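Local coordinates for acyl-CoA dehydrogenase (PDB 3PFD), which probably catalyses the FAD-dependent oxidation of 2,3-saturated acyl-CoA to 2,3-dehydroacyl-CoA, at residues A34-A39 and E89-D94; K105-G110 and T251-T255; R256-G260 and S330-K334; D325-I329 and M387-R393. All coordinates share one frame; numbering follows the deposited sequence.

Contact 1: A34-A39 and E89-D94; sequences AEKEIA and EVARVD
V93 packs against the helix segment 34-39 with its whole branched head. Its CG2 methyl lies 3.7 Å from A34 CB and 3.8 Å from I38 CG2, while its CB rests 3.8 Å from A39 CB. Two alanines suit this surface, because a single methyl each lets the chains come close, and the CA atoms of A39 and V93 stand 5.3 Å apart. I38 works on two fronts: CG2 meets V93 and D94 CB, whereas CD1, at the far end of the other branch, reaches V90 CG1 at 3.9 Å. The two branches part because CG2 is anti to the backbone N and CG1 is anti to the carbonyl carbon (chi1 -60°).

Nearer the solvent, R92 NH1 donates to E35 OE2 over 2.9 Å with an N-H...O angle of 165°, a salt bridge. The acceptor lies close to the guanidinium plane, yet the donor meets OE2 on its anti side and out of the carboxylate plane. R92 NH2 meets a second carboxylate, D272, in another salt bridge. At the D94 end of the contact a water donates both to I38 O and to D94 OD2, and D94 OD1 caps the N of A97.

This helix packing within the N-terminal helical domain of the acyl-CoA dehydrogenase fold joins helix 24-47 to helix 80-91 and the turn into helix 95-114, while L59 of helix 53-61 covers I38 and V90.

Contact 2: K105-G110 and T251-T255; sequences KLGTMG and TLDHT
M109 and H254 cross at about a right angle: the methionine methyl CE lies 4.0 Å from H254 CB and approaches the imidazole obliquely. M109 bends at chi2 (47°), which brings its CG as well as its CE up to H254 CB. Against T255 the same side chain is set differently, the two sliding past each other in opposite directions, with T255 CG2 4.1 Å from M109 CB. A long, flexible thioether suits a place where one residue must fit both a ring and a threonine methyl.

L106 comes across T251 and T255 at about a right angle to each. Its CD1 methyl touches T255 OG1 at 3.5 Å and lies 4.1 Å from T251 CG2. T251 turns that methyl toward M109 CB and L106 O, and its hydroxyl toward G110, where the lack of a side chain lets the helices close to 5.4 Å between the CA atoms of G110 and T251.

K105 stretches alongside, extended beyond CG, and its NZ donates to H254 O over 3.1 Å, nearly along the C=O axis.

The chemistry is mostly apolar, yet both threonine hydroxyls have partners: T251 OG1 bonds to T247 O, and T255 OG1 to E377 OE1. Beside the flavin cofactor, about 5 Å from the L106 side chain, methyl packing and one lysine bond to a turn carbonyl thus join the N-terminal helical domain to the C-terminal one.

Contact 3: R256-G260 and S330-K334; sequences RPTIG and SAASK
K334 leaves its backbone with CG anti to N (chi1 -170°) and then bends at chi2 (-80°), which lays its aliphatic chain beside I259, both side chains pointing the same way. Its CG sits 4.0 Å from I259 CB, and its CB lies 3.3 Å from R256 O. R256 CB packs 3.7 Å from S330 O.

P257 sets the CB, CG and CD carbons of its puckered ring against the two serines: its CG lies 4.0 Å from S330 CB, and its CA 3.7 Å from S333 OG. Small serines leave room for the ring, and S333 OG donates to S330 O over 3.0 Å, giving a buried hydroxyl a partner within its own helix. K334 N reaches that carbonyl from the same face. Where the helices come nearest, the bare G260 CA stands 4.1 Å from K334 CA.

The polar ends find partners beyond the segments: K334 NZ bonds to T373 O, G378 O and N380 OD1, and R256 NE to E377 O. In the C-terminal helical domain of the acyl-CoA dehydrogenase fold, the start of helix 256-280 runs nearly parallel to helix 326-352 (short segments 19° apart); helix 292-321 covers P257 and S333, helix 380-391 A331.

Contact 4: D325-I329 and M387-R393; sequences DLGFI and MSRALLR
An Asx motif opens helix 326-352, and this contact sets that helix start against the last helix of the chain. D325 OD2 accepts from F328 N over 2.9 Å, met from above the carboxylate plane, and touches A390 CB at 3.4 Å. Aspartate suits the position because its short carboxylate can reach the backbone N-H three residues on, in the first helical turn. Its other oxygen, OD1, faces R393 NH1 at 3.4 Å in a salt bridge whose hydrogen bond is weak, with an N-H...O angle of only 131°. OD1 lies at the edge of the guanidinium, but the carboxylate and guanidinium planes are perpendicular. R393 bends at chi2 and chi3, which folds the guanidinium back so that one face lies over A390 CA.

F328 is the largest contributor to the contact. Its CG is anti to the backbone N (chi1 173°), sending the ring out to the second helix, where CD2 lies 3.7 Å from M387 CB and CE2 4.1 Å from L391 CD2. The sulfur of M387 makes an oblique Met-aromatic contact, SD standing 4.8 Å from the centroid of the F328 ring. A390 offers just a methyl here, 3.9 Å from F328 CB.

The salt bridge lies on the exposed side and is made by the C-terminal residue, R393. Deeper in, the M387 side chain also packs on A331, A332 and C335 of helix 326-352, helix 292-321 packs on I329, and A302 of the second subunit touches both F328 and L391.

Contacts 2, 3 and 4 form a continuous run, whereas contact 1 stands apart, its nearest atoms about 7 Å from those of contact 3. Contacts 2 and 3 follow on through the turn between helices 244-253 and 256-280, and they also touch, D253 O lying 3.5 Å from S330 CB. D253 OD1, 3.8 Å from G327 CA, joins contact 2 to contact 4. Contacts 3 and 4 share helix 326-352, with M387 SD 3.6 Å from A332 CA. The bound dinucleotide is about 5 Å from the side chain of L106, about 8 Å from that of R256, about 12 Å from that of M387 and about 13 Å from that of D94.

Contact 1: A34-A39 and E89-D94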
loop_
_atom_site.group_PDB
_atom_site.type_symbol
_atom_site.label_atom_id
_atom_site.label_comp_id
_atom_site.label_asym_id
_atom_site.label_seq_id
_atom_site.Cartn_x
_atom_site.Cartn_y
_atom_site.Cartn_z
ATOM N N ALA C 34 20.625 26.647 6.107
ATOM C CA ALA C 34 20.375 25.368 6.742
ATOM C C ALA C 34 21.583 24.439 6.628
ATOM O O ALA C 34 22.003 23.856 7.621
ATOM C CB ALA C 34 19.126 24.722 6.210
ATOM N N GLU C 35 22.168 24.326 5.438
ATOM C CA GLU C 35 23.275 23.388 5.237
ATOM C C GLU C 35 24.556 23.828 5.970
ATOM O O GLU C 35 25.298 22.999 6.490
ATOM C CB GLU C 35 23.523 23.131 3.745
ATOM C CG GLU C 35 22.596 22.026 3.186
ATOM C CD GLU C 35 22.727 21.812 1.693
ATOM O OE1 GLU C 35 23.502 22.542 1.041
ATOM O OE2 GLU C 35 22.047 20.906 1.153
ATOM N N LYS C 36 24.785 25.134 6.027
ATOM C CA LYS C 36 25.987 25.682 6.641
ATOM C C LYS C 36 25.849 25.812 8.159
ATOM O O LYS C 36 26.742 25.403 8.891
ATOM C CB LYS C 36 26.358 27.047 6.025
ATOM C CG LYS C 36 26.805 27.004 4.556
ATOM C CD LYS C 36 26.927 28.438 3.980
ATOM C CE LYS C 36 27.477 28.465 2.547
ATOM N NZ LYS C 36 27.304 29.806 1.909
ATOM N N GLU C 37 24.733 26.378 8.612
ATOM C CA GLU C 37 24.572 26.798 10.015
ATOM C C GLU C 37 23.719 25.875 10.891
ATOM O O GLU C 37 23.787 25.952 12.125
ATOM C CB GLU C 37 23.993 28.217 10.093
ATOM C CG GLU C 37 24.764 29.291 9.319
ATOM C CD GLU C 37 26.143 29.627 9.907
ATOM O OE1 GLU C 37 26.423 29.290 11.090
ATOM O OE2 GLU C 37 26.949 30.245 9.166
ATOM N N ILE C 38 22.914 25.009 10.278
ATOM C CA ILE C 38 21.998 24.168 11.051
ATOM C C ILE C 38 22.371 22.669 11.001
ATOM O O ILE C 38 22.410 22.007 12.036
ATOM C CB ILE C 38 20.530 24.366 10.567
ATOM C CG1 ILE C 38 20.097 25.839 10.740
ATOM C CG2 ILE C 38 19.558 23.411 11.300
ATOM C CD1 ILE C 38 18.703 26.122 10.131
ATOM N N ALA C 39 22.606 22.145 9.797
ATOM C CA ALA C 39 22.963 20.737 9.592
ATOM C C ALA C 39 24.108 20.187 10.461
ATOM O O ALA C 39 24.012 19.032 10.895
ATOM C CB ALA C 39 23.235 20.419 8.071
ATOM N N GLU C 89 12.835 23.641 4.038
ATOM C CA GLU C 89 14.289 23.599 3.854
ATOM C C GLU C 89 15.035 23.398 5.177
ATOM O O GLU C 89 16.124 22.779 5.216
ATOM C CB GLU C 89 14.795 24.840 3.114
ATOM C CG GLU C 89 14.461 24.834 1.601
ATOM C CD GLU C 89 15.155 23.701 0.825
ATOM O OE1 GLU C 89 16.220 23.235 1.252
ATOM O OE2 GLU C 89 14.620 23.259 -0.206
ATOM N N VAL C 90 14.462 23.912 6.260
ATOM C CA VAL C 90 15.061 23.687 7.571
ATOM C C VAL C 90 14.808 22.209 7.956
ATOM O O VAL C 90 15.717 21.539 8.408
ATOM C CB VAL C 90 14.581 24.704 8.667
ATOM C CG1 VAL C 90 15.211 24.395 10.029
ATOM C CG2 VAL C 90 14.969 26.122 8.298
ATOM N N ALA C 91 13.598 21.694 7.715
ATOM C CA ALA C 91 13.255 20.317 8.134
ATOM C C ALA C 91 14.071 19.244 7.408
ATOM O O ALA C 91 14.320 18.137 7.946
ATOM C CB ALA C 91 11.764 20.062 7.934
ATOM N N ARG C 92 14.460 19.583 6.181
ATOM C CA ARG C 92 15.357 18.777 5.356
ATOM C C ARG C 92 16.644 18.433 6.092
ATOM O O ARG C 92 17.240 17.376 5.808
ATOM C CB ARG C 92 15.698 19.542 4.061
ATOM C CG ARG C 92 16.411 18.752 2.968
ATOM C CD ARG C 92 16.453 19.532 1.649
ATOM N NE ARG C 92 17.464 18.953 0.775
ATOM C CZ ARG C 92 18.768 19.258 0.804
ATOM N NH1 ARG C 92 19.242 20.215 1.617
ATOM N NH2 ARG C 92 19.608 18.622 -0.017
ATOM N N VAL C 93 17.110 19.315 6.981
ATOM C CA VAL C 93 18.358 19.025 7.721
ATOM C C VAL C 93 18.161 18.814 9.231
ATOM O O VAL C 93 18.977 18.128 9.890
ATOM C CB VAL C 93 19.499 20.055 7.448
ATOM C CG1 VAL C 93 19.864 20.134 5.926
ATOM C CG2 VAL C 93 19.165 21.450 8.012
ATOM N N ASP C 94 17.080 19.378 9.782
ATOM C CA ASP C 94 16.849 19.236 11.211
ATOM C C ASP C 94 15.420 19.588 11.558
ATOM O O ASP C 94 15.025 20.754 11.526
ATOM C CB ASP C 94 17.821 20.137 11.971
ATOM C CG ASP C 94 17.654 20.068 13.449
ATOM O OD1 ASP C 94 16.523 19.814 13.936
ATOM O OD2 ASP C 94 18.659 20.327 14.135
HETATM O O HOH W 1 20.623 22.033 14.405
#

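Contact 2: K105-G110 and T251-T255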
loop_
_atom_site.group_PDB
_atom_site.type_symbol
_atom_site.label_atom_id
_atom_site.label_comp_id
_atom_site.label_asym_id
_atom_site.label_seq_id
_atom_site.Cartn_x
_atom_site.Cartn_y
_atom_site.Cartn_z
ATOM N N LYS C 105 4.827 30.390 13.846
ATOM C CA LYS C 105 3.603 30.614 13.118
ATOM C C LYS C 105 2.387 30.071 13.894
ATOM O O LYS C 105 1.425 30.788 14.090
ATOM C CB LYS C 105 3.680 30.037 11.685
ATOM C CG LYS C 105 2.737 30.780 10.748
ATOM C CD LYS C 105 2.270 30.017 9.534
ATOM C CE LYS C 105 1.105 30.820 8.931
ATOM N NZ LYS C 105 0.862 30.481 7.533
ATOM N N LEU C 106 2.436 28.815 14.334
ATOM C CA LEU C 106 1.366 28.228 15.159
ATOM C C LEU C 106 0.965 29.116 16.354
ATOM O O LEU C 106 -0.228 29.335 16.578
ATOM C CB LEU C 106 1.765 26.824 15.661
ATOM C CG LEU C 106 0.655 25.941 16.265
ATOM C CD1 LEU C 106 -0.467 25.690 15.244
ATOM C CD2 LEU C 106 1.197 24.606 16.802
ATOM N N GLY C 107 1.958 29.624 17.104
ATOM C CA GLY C 107 1.713 30.430 18.329
ATOM C C GLY C 107 1.307 31.883 18.099
ATOM O O GLY C 107 1.070 32.639 19.069
ATOM N N THR C 108 1.239 32.295 16.830
ATOM C CA THR C 108 0.855 33.688 16.523
ATOM C C THR C 108 -0.326 33.834 15.580
ATOM O O THR C 108 -0.878 34.925 15.464
ATOM C CB THR C 108 2.020 34.575 16.004
ATOM O OG1 THR C 108 2.644 33.967 14.861
ATOM C CG2 THR C 108 3.014 34.835 17.099
ATOM N N MET C 109 -0.716 32.744 14.923
ATOM C CA MET C 109 -1.685 32.825 13.830
ATOM C C MET C 109 -3.097 33.233 14.299
ATOM O O MET C 109 -3.739 34.049 13.653
ATOM C CB MET C 109 -1.720 31.521 13.039
ATOM C CG MET C 109 -2.116 31.686 11.576
ATOM S SD MET C 109 -1.226 33.030 10.744
ATOM C CE MET C 109 -2.427 33.351 9.448
ATOM N N GLY C 110 -3.562 32.648 15.407
ATOM C CA GLY C 110 -4.813 33.045 16.061
ATOM C C GLY C 110 -4.851 34.543 16.331
ATOM O O GLY C 110 -5.849 35.227 16.043
ATOM N N THR C 251 -6.933 28.718 12.903
ATOM C CA THR C 251 -5.470 28.671 12.983
ATOM C C THR C 251 -4.939 27.457 12.220
ATOM O O THR C 251 -4.078 27.594 11.349
ATOM C CB THR C 251 -4.988 28.624 14.455
ATOM O OG1 THR C 251 -5.359 29.836 15.115
ATOM C CG2 THR C 251 -3.459 28.439 14.569
ATOM N N LEU C 252 -5.488 26.281 12.531
ATOM C CA LEU C 252 -5.076 25.012 11.889
ATOM C C LEU C 252 -5.248 25.030 10.366
ATOM O O LEU C 252 -4.406 24.498 9.642
ATOM C CB LEU C 252 -5.814 23.832 12.518
ATOM C CG LEU C 252 -5.480 23.508 13.985
ATOM C CD1 LEU C 252 -6.484 22.498 14.532
ATOM C CD2 LEU C 252 -4.035 22.986 14.139
ATOM N N ASP C 253 -6.322 25.657 9.883
ATOM C CA ASP C 253 -6.522 25.871 8.444
ATOM C C ASP C 253 -5.316 26.552 7.812
ATOM O O ASP C 253 -4.889 26.195 6.689
ATOM C CB ASP C 253 -7.736 26.769 8.176
ATOM C CG ASP C 253 -9.058 26.009 8.177
ATOM O OD1 ASP C 253 -9.039 24.758 8.076
ATOM O OD2 ASP C 253 -10.116 26.688 8.277
ATOM N N HIS C 254 -4.782 27.537 8.528
ATOM C CA HIS C 254 -3.642 28.298 8.047
ATOM C C HIS C 254 -2.281 27.739 8.474
ATOM O O HIS C 254 -1.252 28.375 8.191
ATOM C CB HIS C 254 -3.770 29.761 8.483
ATOM C CG HIS C 254 -4.951 30.454 7.880
ATOM N ND1 HIS C 254 -4.862 31.210 6.730
ATOM C CD2 HIS C 254 -6.254 30.472 8.242
ATOM C CE1 HIS C 254 -6.054 31.693 6.429
ATOM N NE2 HIS C 254 -6.918 31.257 7.328
ATOM N N THR C 255 -2.249 26.615 9.196
ATOM C CA THR C 255 -0.949 26.094 9.646
ATOM C C THR C 255 -0.704 24.632 9.260
ATOM O O THR C 255 0.445 24.211 9.114
ATOM C CB THR C 255 -0.703 26.279 11.170
ATOM O OG1 THR C 255 -1.647 25.501 11.906
ATOM C CG2 THR C 255 -0.798 27.771 11.595
#

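Contact 3: R256-G260 and S330-K334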
loop_
_atom_site.group_PDB
_atom_site.type_symbol
_atom_site.label_atom_id
_atom_site.label_comp_id
_atom_site.label_asym_id
_atom_site.label_seq_id
_atom_site.Cartn_x
_atom_site.Cartn_y
_atom_site.Cartn_z
ATOM N N ARG C 256 -1.777 23.870 9.073
ATOM C CA ARG C 256 -1.638 22.479 8.639
ATOM C C ARG C 256 -0.690 22.273 7.451
ATOM O O ARG C 256 0.103 21.342 7.471
ATOM C CB ARG C 256 -2.999 21.844 8.376
ATOM C CG ARG C 256 -3.527 21.171 9.613
ATOM C CD ARG C 256 -5.005 20.842 9.533
ATOM N NE ARG C 256 -5.430 20.234 10.793
ATOM C CZ ARG C 256 -6.663 20.305 11.289
ATOM N NH1 ARG C 256 -7.614 20.981 10.625
ATOM N NH2 ARG C 256 -6.932 19.710 12.456
ATOM N N PRO C 257 -0.753 23.155 6.430
ATOM C CA PRO C 257 0.169 22.973 5.294
ATOM C C PRO C 257 1.638 23.095 5.676
ATOM O O PRO C 257 2.491 22.499 5.003
ATOM C CB PRO C 257 -0.242 24.085 4.309
ATOM C CG PRO C 257 -1.689 24.421 4.677
ATOM C CD PRO C 257 -1.730 24.246 6.196
ATOM N N THR C 258 1.947 23.861 6.739
ATOM C CA THR C 258 3.345 24.046 7.168
ATOM C C THR C 258 3.909 22.749 7.758
ATOM O O THR C 258 5.073 22.443 7.585
ATOM C CB THR C 258 3.535 25.245 8.139
ATOM O OG1 THR C 258 2.966 24.938 9.410
ATOM C CG2 THR C 258 2.886 26.528 7.573
ATOM N N ILE C 259 3.060 21.957 8.408
ATOM C CA ILE C 259 3.474 20.625 8.837
ATOM C C ILE C 259 3.587 19.680 7.632
ATOM O O ILE C 259 4.469 18.838 7.577
ATOM C CB ILE C 259 2.564 20.060 9.943
ATOM C CG1 ILE C 259 2.642 20.958 11.203
ATOM C CG2 ILE C 259 2.941 18.606 10.277
ATOM C CD1 ILE C 259 4.055 21.240 11.728
ATOM N N GLY C 260 2.727 19.852 6.646
ATOM C CA GLY C 260 2.956 19.203 5.349
ATOM C C GLY C 260 4.329 19.555 4.800
ATOM O O GLY C 260 5.092 18.666 4.354
ATOM N N SER C 330 -6.298 21.819 3.191
ATOM C CA SER C 330 -5.251 21.935 4.213
ATOM C C SER C 330 -5.037 20.599 4.974
ATOM O O SER C 330 -3.891 20.195 5.179
ATOM C CB SER C 330 -5.452 23.144 5.131
ATOM O OG SER C 330 -6.428 22.892 6.103
ATOM N N ALA C 331 -6.142 19.911 5.307
ATOM C CA ALA C 331 -6.117 18.560 5.916
ATOM C C ALA C 331 -5.468 17.554 4.964
ATOM O O ALA C 331 -4.633 16.757 5.383
ATOM C CB ALA C 331 -7.524 18.097 6.282
ATOM N N ALA C 332 -5.873 17.591 3.691
ATOM C CA ALA C 332 -5.287 16.733 2.648
ATOM C C ALA C 332 -3.777 16.887 2.555
ATOM O O ALA C 332 -3.054 15.897 2.552
ATOM C CB ALA C 332 -5.937 17.010 1.241
ATOM N N SER C 333 -3.311 18.128 2.472
ATOM C CA SER C 333 -1.891 18.401 2.243
ATOM C C SER C 333 -1.010 17.960 3.412
ATOM O O SER C 333 0.088 17.406 3.216
ATOM C CB SER C 333 -1.662 19.884 1.950
ATOM O OG SER C 333 -1.755 20.672 3.117
ATOM N N LYS C 334 -1.519 18.169 4.622
ATOM C CA LYS C 334 -0.831 17.723 5.828
ATOM C C LYS C 334 -0.848 16.170 5.938
ATOM O O LYS C 334 0.205 15.542 6.166
ATOM C CB LYS C 334 -1.424 18.414 7.072
ATOM C CG LYS C 334 -0.624 18.222 8.421
ATOM C CD LYS C 334 -0.944 16.851 9.055
ATOM C CE LYS C 334 -0.610 16.779 10.537
ATOM N NZ LYS C 334 -0.737 15.360 11.063
#

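Contact 4: D325-I329 and M387-R393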
loop_
_atom_site.group_PDB
_atom_site.type_symbol
_atom_site.label_atom_id
_atom_site.label_comp_id
_atom_site.label_asym_id
_atom_site.label_seq_id
_atom_site.Cartn_x
_atom_site.Cartn_y
_atom_site.Cartn_z
ATOM N N ASP C 325 -13.240 25.931 0.385
ATOM C CA ASP C 325 -13.071 25.158 1.607
ATOM C C ASP C 325 -11.611 24.781 1.774
ATOM O O ASP C 325 -11.136 23.698 1.302
ATOM C CB ASP C 325 -14.027 23.948 1.656
ATOM C CG ASP C 325 -13.776 23.020 2.846
ATOM O OD1 ASP C 325 -14.030 23.329 4.022
ATOM O OD2 ASP C 325 -13.339 21.924 2.579
ATOM N N LEU C 326 -10.892 25.707 2.420
ATOM C CA LEU C 326 -9.508 25.467 2.832
ATOM C C LEU C 326 -9.443 24.229 3.730
ATOM O O LEU C 326 -8.406 23.581 3.803
ATOM C CB LEU C 326 -8.913 26.692 3.562
ATOM N N GLY C 327 -10.557 23.906 4.401
ATOM C CA GLY C 327 -10.636 22.743 5.287
ATOM C C GLY C 327 -10.122 21.479 4.598
ATOM O O GLY C 327 -9.136 20.871 5.051
ATOM N N PHE C 328 -10.770 21.098 3.496
ATOM C CA PHE C 328 -10.387 19.879 2.781
ATOM C C PHE C 328 -8.925 19.894 2.359
ATOM O O PHE C 328 -8.182 18.971 2.668
ATOM C CB PHE C 328 -11.248 19.590 1.543
ATOM C CG PHE C 328 -10.720 18.436 0.753
ATOM C CD1 PHE C 328 -9.801 18.650 -0.289
ATOM C CD2 PHE C 328 -11.057 17.123 1.108
ATOM C CE1 PHE C 328 -9.263 17.565 -0.994
ATOM C CE2 PHE C 328 -10.533 16.035 0.436
ATOM C CZ PHE C 328 -9.608 16.244 -0.615
ATOM N N ILE C 329 -8.515 20.940 1.638
ATOM C CA ILE C 329 -7.173 20.957 1.066
ATOM C C ILE C 329 -6.070 21.061 2.126
ATOM O O ILE C 329 -5.006 20.458 1.983
ATOM C CB ILE C 329 -7.014 22.046 -0.039
ATOM C CG1 ILE C 329 -5.652 21.918 -0.743
ATOM C CG2 ILE C 329 -7.165 23.458 0.538
ATOM C CD1 ILE C 329 -5.618 20.900 -1.878
ATOM N N MET C 387 -11.565 15.960 6.083
ATOM C CA MET C 387 -11.701 15.752 4.622
ATOM C C MET C 387 -13.032 15.088 4.262
ATOM O O MET C 387 -13.674 15.475 3.282
ATOM C CB MET C 387 -10.550 14.887 4.058
ATOM C CG MET C 387 -9.188 15.567 3.986
ATOM S SD MET C 387 -7.974 14.468 3.202
ATOM C CE MET C 387 -7.081 13.783 4.598
ATOM N N SER C 388 -13.444 14.058 5.002
ATOM C CA SER C 388 -14.659 13.334 4.551
ATOM C C SER C 388 -15.919 14.149 4.805
ATOM O O SER C 388 -16.847 14.111 4.001
ATOM C CB SER C 388 -14.785 11.938 5.134
ATOM O OG SER C 388 -14.637 11.952 6.529
ATOM N N ARG C 389 -15.918 14.900 5.914
ATOM C CA ARG C 389 -16.992 15.850 6.226
ATOM C C ARG C 389 -17.155 16.881 5.118
ATOM O O ARG C 389 -18.278 17.206 4.752
ATOM C CB ARG C 389 -16.767 16.558 7.565
ATOM C CG ARG C 389 -16.982 15.625 8.758
ATOM C CD ARG C 389 -16.844 16.384 10.099
ATOM N NE ARG C 389 -17.068 15.474 11.224
ATOM C CZ ARG C 389 -16.899 15.784 12.513
ATOM N NH1 ARG C 389 -16.513 16.992 12.861
ATOM N NH2 ARG C 389 -17.104 14.858 13.462
ATOM N N ALA C 390 -16.042 17.361 4.565
ATOM C CA ALA C 390 -16.105 18.323 3.474
ATOM C C ALA C 390 -16.707 17.671 2.217
ATOM O O ALA C 390 -17.493 18.276 1.544
ATOM C CB ALA C 390 -14.708 18.895 3.164
ATOM N N LEU C 391 -16.336 16.437 1.923
ATOM C CA LEU C 391 -16.819 15.753 0.722
ATOM C C LEU C 391 -18.285 15.375 0.792
ATOM O O LEU C 391 -18.950 15.324 -0.223
ATOM C CB LEU C 391 -16.042 14.446 0.537
ATOM C CG LEU C 391 -14.538 14.455 0.256
ATOM C CD1 LEU C 391 -14.045 12.993 0.327
ATOM C CD2 LEU C 391 -14.237 15.078 -1.115
ATOM N N LEU C 392 -18.731 14.992 1.987
ATOM C CA LEU C 392 -20.079 14.519 2.239
ATOM C C LEU C 392 -21.072 15.641 2.600
ATOM O O LEU C 392 -22.239 15.370 2.882
ATOM C CB LEU C 392 -20.053 13.451 3.345
ATOM C CG LEU C 392 -19.293 12.183 2.919
ATOM C CD1 LEU C 392 -19.021 11.277 4.107
ATOM C CD2 LEU C 392 -20.076 11.427 1.849
ATOM N N ARG C 393 -20.573 16.874 2.590
ATOM C CA ARG C 393 -21.316 18.083 2.931
ATOM C C ARG C 393 -22.543 18.201 2.043
ATOM O O ARG C 393 -22.511 18.003 0.840
ATOM C CB ARG C 393 -20.399 19.314 2.728
ATOM C CG ARG C 393 -20.870 20.630 3.344
ATOM C CD ARG C 393 -19.664 21.511 3.759
ATOM N NE ARG C 393 -19.065 20.931 4.965
ATOM C CZ ARG C 393 -17.835 21.167 5.425
ATOM N NH1 ARG C 393 -17.026 22.021 4.787
ATOM N NH2 ARG C 393 -17.433 20.551 6.539
ATOM O OXT ARG C 393 -23.622 18.486 2.516
#